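Local coordinates for protein 6-aminohexanoate-cyclic-dimer hydrolase (Arthrobacter sp., PDB 3A2Q) that hydrolyses the 6-aminohexanoate cyclic dimer, a by-product of nylon-6 manufacture, opening the ring to give the linear dimer, at residues V67-K72 with F112-K117; T137-N142 with A179-V184. The protein carries 1 engineered substitution. All coordinates share one frame; numbering follows the deposited sequence.

Contact 1: V67-K72 with F112-K117; sequences VPYLLK and FVLLGK
Y69 lies against F112 and L114 and has the largest share of the buried surface. CD1 of L114 sits over one face of the phenol ring, 4.2 Å from its centroid, in a CH-pi contact. Nearer the backbone, CD2 of Y69 meets CB of F112 at 3.7 Å, the two side chains crossing nearly at right angles. With CG of Y69 placed between its backbone N and carbonyl carbon (chi1 88°), the ring turns toward strand 113-117. An alanine here would probably open a gap beside F112 and leave the L114 methyl without its aromatic face. F112 runs alongside V67, whose CB is 3.9 Å from CD1 of F112, and V67 O lies at the edge of the F112 ring. Neighbouring parallel strands of the mixed amidase sheet meet here. V113 N donates to V67 O, Y69 N to V113 O and L115 N to Y69 O. L71 N then reaches G116 O, a residue further on than simple alternation predicts. G116 has backbone angles at which a CB would jam against the preceding carbonyl. L71 packs its CB on CD1 of L114 at 3.9 Å, and V104 and M107 of helix 102-110 cover Y69, L71 and F112.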
# COMPACT_ATOMS: atom_id res chain seq x y z
N VAL A 67 17.53 11.46 4.35
CA VAL A 67 16.84 10.72 3.30
C VAL A 67 15.39 11.17 3.16
O VAL A 67 14.63 11.18 4.12
CB VAL A 67 16.86 9.21 3.57
CG1 VAL A 67 16.22 8.47 2.40
CG2 VAL A 67 18.30 8.73 3.77
N PRO A 68 14.99 11.54 1.93
CA PRO A 68 13.63 12.00 1.68
C PRO A 68 12.64 10.84 1.58
O PRO A 68 13.01 9.72 1.21
CB PRO A 68 13.74 12.74 0.34
CG PRO A 68 15.22 12.98 0.17
CD PRO A 68 15.83 11.75 0.74
N TYR A 69 11.38 11.12 1.91
CA TYR A 69 10.32 10.12 1.81
C TYR A 69 9.02 10.84 1.49
O TYR A 69 8.91 12.05 1.70
CB TYR A 69 10.18 9.31 3.11
CG TYR A 69 9.26 9.90 4.15
CD1 TYR A 69 7.94 9.47 4.26
CD2 TYR A 69 9.71 10.87 5.05
CE1 TYR A 69 7.09 9.98 5.24
CE2 TYR A 69 8.87 11.40 6.03
CZ TYR A 69 7.56 10.95 6.12
OH TYR A 69 6.73 11.45 7.09
N LEU A 70 8.05 10.11 0.96
CA LEU A 70 6.77 10.68 0.59
C LEU A 70 5.62 10.09 1.41
O LEU A 70 5.65 8.91 1.78
CB LEU A 70 6.53 10.48 -0.91
CG LEU A 70 7.46 11.32 -1.79
CD1 LEU A 70 7.46 10.80 -3.22
CD2 LEU A 70 7.03 12.77 -1.73
N LEU A 71 4.62 10.92 1.66
CA LEU A 71 3.46 10.55 2.46
C LEU A 71 2.17 10.62 1.65
O LEU A 71 1.94 11.57 0.91
CB LEU A 71 3.37 11.52 3.64
CG LEU A 71 2.44 11.26 4.82
CD1 LEU A 71 2.97 10.09 5.62
CD2 LEU A 71 2.37 12.51 5.69
N LYS A 72 1.32 9.61 1.79
CA LYS A 72 0.04 9.58 1.08
C LYS A 72 -0.86 10.62 1.73
O LYS A 72 -0.84 10.77 2.95
CB LYS A 72 -0.60 8.19 1.21
CG LYS A 72 -1.90 8.00 0.44
CD LYS A 72 -2.45 6.61 0.66
CE LYS A 72 -3.65 6.31 -0.23
NZ LYS A 72 -4.24 4.97 0.07
N PHE A 112 14.52 10.89 8.45
CA PHE A 112 13.88 11.07 7.15
C PHE A 112 13.34 12.49 7.04
O PHE A 112 13.00 13.10 8.05
CB PHE A 112 12.72 10.07 6.99
CG PHE A 112 13.15 8.65 6.73
CD1 PHE A 112 13.64 8.27 5.48
CD2 PHE A 112 13.07 7.69 7.73
CE1 PHE A 112 14.03 6.96 5.23
CE2 PHE A 112 13.46 6.37 7.49
CZ PHE A 112 13.94 6.00 6.24
N VAL A 113 13.27 13.02 5.82
CA VAL A 113 12.73 14.37 5.62
C VAL A 113 11.47 14.29 4.76
O VAL A 113 11.47 13.66 3.70
CB VAL A 113 13.79 15.32 4.95
CG1 VAL A 113 15.10 15.27 5.73
CG2 VAL A 113 14.02 14.95 3.50
N LEU A 114 10.39 14.91 5.23
CA LEU A 114 9.13 14.89 4.50
C LEU A 114 9.21 15.74 3.24
O LEU A 114 9.17 16.97 3.31
CB LEU A 114 7.99 15.39 5.40
CG LEU A 114 6.60 15.34 4.78
CD1 LEU A 114 6.34 13.95 4.22
CD2 LEU A 114 5.55 15.70 5.83
N LEU A 115 9.30 15.08 2.09
CA LEU A 115 9.42 15.75 0.80
C LEU A 115 8.10 16.22 0.21
O LEU A 115 8.06 17.19 -0.55
CB LEU A 115 10.12 14.83 -0.20
CG LEU A 115 10.50 15.43 -1.55
CD1 LEU A 115 11.52 16.55 -1.33
CD2 LEU A 115 11.09 14.35 -2.45
N GLY A 116 7.01 15.54 0.55
CA GLY A 116 5.71 15.93 0.02
C GLY A 116 4.66 14.84 0.16
O GLY A 116 4.92 13.79 0.75
N LYS A 117 3.48 15.09 -0.39
CA LYS A 117 2.38 14.13 -0.33
C LYS A 117 2.04 13.56 -1.70
O LYS A 117 2.19 14.23 -2.72
CB LYS A 117 1.14 14.78 0.27
CG LYS A 117 1.29 15.22 1.71
CD LYS A 117 -0.07 15.63 2.25
CE LYS A 117 -0.06 15.83 3.75
NZ LYS A 117 -1.47 15.95 4.22
O HOH W 1 -1.12 13.07 4.75

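Contact 2: T137-N142 with A179-V184; sequences TRNPWN and ASVCGV
The indole of W141 and the carboxamide of N139 both use their edges to reach the end of helix 176-182. At the indole edge NE1 donates to C182 O at 2.9 Å; the bond is bent, 142° at the hydrogen, and the oxygen is tilted out of the ring plane. N139 OD1 is also at the indole's edge, in its plane. CG anti to the backbone N (chi1 -157°) carries the carboxamide of N139 toward the helix, where ND2 donates to V181 O at 3.1 Å, in the amide plane and almost straight (169°). In both cases the donor stands well above the plane of the accepting carbonyl. CG1 of V181 comes within 3.3 Å of ND2 of N139, close packing beside that bond. The helix finishes in a Schellman motif, with G183 at positive phi as the first residue to leave helical angles. V181 O and C182 O lie at this helix end, where main-chain carbonyls run short of helical partners, and two side-chain N-H groups meet them. G183 suits this place doubly, since it takes the positive phi easily and a CB would crowd CZ2 of W141. Across from the helix, N139 opens a type I turn, and its OD1 accepts from W141 N at 2.9 Å, forming an Asx turn. An asparagine serves both sides: OD1 accepts within the loop, while ND2 also donates to S146 O.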
# COMPACT_ATOMS: atom_id res chain seq x y z
N THR A 137 -2.91 9.77 -11.82
CA THR A 137 -1.48 9.58 -11.62
C THR A 137 -1.18 8.54 -12.70
O THR A 137 -1.92 7.55 -12.83
CB THR A 137 -1.14 8.99 -10.24
OG1 THR A 137 -1.43 9.96 -9.22
CG2 THR A 137 0.34 8.61 -10.18
N ARG A 138 -0.12 8.75 -13.46
CA ARG A 138 0.23 7.85 -14.55
C ARG A 138 1.43 6.97 -14.24
O ARG A 138 2.31 7.34 -13.47
CB ARG A 138 0.47 8.67 -15.82
CG ARG A 138 -0.77 9.45 -16.26
CD ARG A 138 -0.50 10.37 -17.44
NE ARG A 138 -1.72 11.00 -17.94
CZ ARG A 138 -2.60 10.40 -18.74
NH1 ARG A 138 -2.40 9.16 -19.15
NH2 ARG A 138 -3.69 11.05 -19.14
N ASN A 139 1.45 5.80 -14.88
CA ASN A 139 2.51 4.82 -14.67
C ASN A 139 3.83 5.16 -15.35
O ASN A 139 3.88 5.35 -16.57
CB ASN A 139 2.03 3.45 -15.13
CG ASN A 139 2.78 2.32 -14.48
OD1 ASN A 139 4.01 2.28 -14.50
ND2 ASN A 139 2.05 1.38 -13.89
N PRO A 140 4.92 5.25 -14.58
CA PRO A 140 6.25 5.56 -15.11
C PRO A 140 6.70 4.56 -16.17
O PRO A 140 7.53 4.87 -17.02
CB PRO A 140 7.14 5.52 -13.86
CG PRO A 140 6.19 5.86 -12.74
CD PRO A 140 4.94 5.12 -13.11
N TRP A 141 6.17 3.34 -16.10
CA TRP A 141 6.53 2.30 -17.06
C TRP A 141 5.76 2.47 -18.37
O TRP A 141 6.22 2.01 -19.42
CB TRP A 141 6.26 0.91 -16.48
CG TRP A 141 7.06 0.60 -15.24
CD1 TRP A 141 6.79 1.00 -13.97
CD2 TRP A 141 8.28 -0.15 -15.18
NE1 TRP A 141 7.77 0.56 -13.11
CE2 TRP A 141 8.70 -0.14 -13.83
CE3 TRP A 141 9.07 -0.81 -16.13
CZ2 TRP A 141 9.88 -0.78 -13.40
CZ3 TRP A 141 10.24 -1.45 -15.71
CH2 TRP A 141 10.63 -1.42 -14.35
N ASN A 142 4.60 3.11 -18.30
CA ASN A 142 3.76 3.36 -19.47
C ASN A 142 2.73 4.42 -19.06
O ASN A 142 1.75 4.11 -18.39
CB ASN A 142 3.04 2.07 -19.88
CG ASN A 142 2.35 2.20 -21.21
OD1 ASN A 142 1.72 3.21 -21.50
ND2 ASN A 142 2.45 1.15 -22.03
N ALA A 179 2.24 -1.36 -5.71
CA ALA A 179 3.60 -1.89 -5.76
C ALA A 179 3.73 -2.87 -6.92
O ALA A 179 4.69 -2.82 -7.67
CB ALA A 179 3.95 -2.59 -4.43
N SER A 180 2.75 -3.76 -7.05
CA SER A 180 2.76 -4.74 -8.13
C SER A 180 2.74 -4.03 -9.49
O SER A 180 3.56 -4.31 -10.38
CB SER A 180 1.53 -5.65 -8.02
OG SER A 180 1.44 -6.55 -9.12
N VAL A 181 1.81 -3.10 -9.63
CA VAL A 181 1.63 -2.35 -10.87
C VAL A 181 2.80 -1.43 -11.23
O VAL A 181 3.07 -1.21 -12.42
CB VAL A 181 0.33 -1.51 -10.79
CG1 VAL A 181 0.23 -0.54 -11.98
CG2 VAL A 181 -0.86 -2.44 -10.74
N CYS A 182 3.49 -0.91 -10.22
CA CYS A 182 4.61 0.00 -10.45
C CYS A 182 6.01 -0.59 -10.30
O CYS A 182 7.00 0.12 -10.40
CB CYS A 182 4.49 1.22 -9.54
SG CYS A 182 3.01 2.21 -9.90
N GLY A 183 6.09 -1.90 -10.06
CA GLY A 183 7.39 -2.53 -9.96
C GLY A 183 8.26 -2.19 -8.77
O GLY A 183 9.48 -2.03 -8.90
N VAL A 184 7.64 -2.05 -7.60
CA VAL A 184 8.40 -1.75 -6.38
C VAL A 184 7.94 -2.71 -5.29
O VAL A 184 7.02 -3.50 -5.51
CB VAL A 184 8.19 -0.29 -5.91
CG1 VAL A 184 8.66 0.68 -6.98
CG2 VAL A 184 6.73 -0.05 -5.56

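Contact 1 and contact 2 follow one another along the chain, with centres 19 Å apart and nearest atoms about 9 Å apart, so they do not touch. Each belongs to a part of the fold that also supplies residues of the probable catalytic centre. Strand 68-72 of contact 1 ends in K72, a charge-relay residue by similarity, whose NZ bonds to S150 OG. Helix 176-182 of contact 2 begins just after A174, the engineered alanine at the position that, by similarity, would form the acyl-ester intermediate. From the V181 side chain, that of A174 is about 11 Å away, and a bound 6-aminohexanoic acid about 12 Å; the L71 side chain is about 14 Å from such a ligand.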